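PDB 3EAF: ABC transporter, substrate binding protein from Aeropyrum pernix, which probably binds a small solute outside the cell and delivers it to the membrane components of an ABC transporter, although its ligand is not established. Local coordinates for residues 18-23 with 81-86. Sequence-based numbering, arbitrary orientation.
Sequences SDVGKG and IGWGTA
W83 meets V20 and G21 in a buried, apolar contact between the first turn of helix 18-38 and the loop that leads from strand 79-82 into helix 85-98. Strands 3-11 and 79-82 run parallel side by side in one sheet; each is followed by a loop and a helix, and the contact lies at these C-terminal strand ends. In the two-lobed periplasmic binding protein fold such ends commonly line the ligand cleft; D19 hydrogen-bonds to T208 and S210 of the other lobe, consistent with that position. The case illustrates how one large side chain can join two separated backbones: the CA atoms of G21 and W83 stay 8.2 Å apart. A chi1 of -177° sets CG of W83 anti to the backbone N and carries the indole to the helix, six-membered ring foremost. CH2 of W83 comes to 3.5 Å from CA of G21, which approaches obliquely. CG2 of V20 arrives at the ring edge, in its plane, 3.8 Å from CH2 of W83, the two side chains crossing at about a right angle. NE1 of W83 hydrogen-bonds to OG1 of T17, just ahead of the helix, while Y24 and W233 pack edge-to-face with the ring. Replacing W83 by alanine is likely to strip V20 and G21 of their aromatic neighbour and leave the T17 hydroxyl without the indole N-H. A glycerol, probably from the crystallisation liquor, lies about 4 Å from the W83 side chain, compatible with a pocket but no proof of one. Across the two segments, then, cohesion rests on van der Waals contact, and the bond to T17 probably helps to fix the ring's rotation.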
loop_
_atom_site.group_PDB
_atom_site.type_symbol
_atom_site.label_atom_id
_atom_site.label_comp_id
_atom_site.label_asym_id
_atom_site.label_seq_id
_atom_site.Cartn_x
_atom_site.Cartn_y
_atom_site.Cartn_z
ATOM N N SER A 18 6.063 9.195 7.283
ATOM C CA SER A 18 6.209 10.228 6.252
ATOM C C SER A 18 7.334 9.918 5.254
ATOM O O SER A 18 7.380 10.506 4.174
ATOM C CB SER A 18 6.366 11.629 6.858
ATOM O OG SER A 18 7.463 11.700 7.753
ATOM N N ASP A 19 8.228 8.992 5.614
ATOM C CA ASP A 19 9.220 8.460 4.671
ATOM C C ASP A 19 8.553 7.992 3.362
ATOM O O ASP A 19 9.095 8.198 2.270
ATOM C CB ASP A 19 10.086 7.345 5.303
ATOM C CG ASP A 19 9.267 6.194 5.924
ATOM O OD1 ASP A 19 8.017 6.199 5.872
ATOM O OD2 ASP A 19 9.897 5.270 6.489
ATOM N N VAL A 20 7.368 7.393 3.485
ATOM C CA VAL A 20 6.570 6.956 2.329
ATOM C C VAL A 20 5.307 7.821 2.132
ATOM O O VAL A 20 4.722 7.859 1.037
ATOM C CB VAL A 20 6.199 5.443 2.428
ATOM C CG1 VAL A 20 7.450 4.572 2.335
ATOM C CG2 VAL A 20 5.431 5.129 3.724
ATOM N N GLY A 21 4.909 8.522 3.196
ATOM C CA GLY A 21 3.685 9.323 3.214
ATOM C C GLY A 21 3.718 10.602 2.396
ATOM O O GLY A 21 2.708 10.992 1.807
ATOM N N LYS A 22 4.874 11.261 2.370
ATOM C CA LYS A 22 5.051 12.494 1.594
ATOM C C LYS A 22 4.777 12.271 0.106
ATOM O O LYS A 22 4.013 13.012 -0.497
ATOM C CB LYS A 22 6.457 13.061 1.782
ATOM C CG LYS A 22 6.720 13.712 3.134
ATOM C CD LYS A 22 8.180 14.187 3.195
ATOM C CE LYS A 22 8.541 14.761 4.555
ATOM N NZ LYS A 22 8.030 16.164 4.748
ATOM N N GLY A 23 5.392 11.233 -0.463
ATOM C CA GLY A 23 5.202 10.876 -1.872
ATOM C C GLY A 23 3.756 10.530 -2.177
ATOM O O GLY A 23 3.195 10.985 -3.173
ATOM N N ILE A 81 -9.772 9.647 0.983
ATOM C CA ILE A 81 -8.538 9.000 0.576
ATOM C C ILE A 81 -7.665 8.984 1.819
ATOM O O ILE A 81 -7.171 10.033 2.256
ATOM C CB ILE A 81 -7.857 9.766 -0.590
ATOM C CG1 ILE A 81 -8.823 9.904 -1.786
ATOM C CG2 ILE A 81 -6.511 9.116 -0.982
ATOM C CD1 ILE A 81 -9.233 8.585 -2.465
ATOM N N GLY A 82 -7.506 7.799 2.406
ATOM C CA GLY A 82 -6.902 7.673 3.729
ATOM C C GLY A 82 -5.521 7.050 3.773
ATOM O O GLY A 82 -4.872 6.867 2.740
ATOM N N TRP A 83 -5.088 6.705 4.986
ATOM C CA TRP A 83 -3.706 6.307 5.222
ATOM C C TRP A 83 -3.545 5.059 6.124
ATOM O O TRP A 83 -3.605 3.933 5.631
ATOM C CB TRP A 83 -2.877 7.510 5.724
ATOM C CG TRP A 83 -1.418 7.202 5.921
ATOM C CD1 TRP A 83 -0.751 7.084 7.112
ATOM C CD2 TRP A 83 -0.449 6.944 4.892
ATOM N NE1 TRP A 83 0.575 6.770 6.886
ATOM C CE2 TRP A 83 0.785 6.684 5.532
ATOM C CE3 TRP A 83 -0.508 6.910 3.490
ATOM C CZ2 TRP A 83 1.953 6.388 4.817
ATOM C CZ3 TRP A 83 0.659 6.618 2.779
ATOM C CH2 TRP A 83 1.869 6.355 3.447
ATOM N N GLY A 84 -3.354 5.259 7.425
ATOM C CA GLY A 84 -2.780 4.219 8.296
ATOM C C GLY A 84 -3.677 3.039 8.618
ATOM O O GLY A 84 -4.895 3.186 8.698
ATOM N N THR A 85 -3.076 1.864 8.802
ATOM C CA THR A 85 -3.842 0.651 9.144
ATOM C C THR A 85 -4.659 0.804 10.430
ATOM O O THR A 85 -5.859 0.502 10.438
ATOM C CB THR A 85 -2.938 -0.610 9.227
ATOM O OG1 THR A 85 -2.531 -0.983 7.911
ATOM C CG2 THR A 85 -3.682 -1.796 9.865
ATOM N N ALA A 86 -4.011 1.266 11.501
ATOM C CA ALA A 86 -4.680 1.430 12.796
ATOM C C ALA A 86 -5.922 2.314 12.687
ATOM O O ALA A 86 -7.017 1.888 13.053
ATOM C CB ALA A 86 -3.711 1.981 13.867
#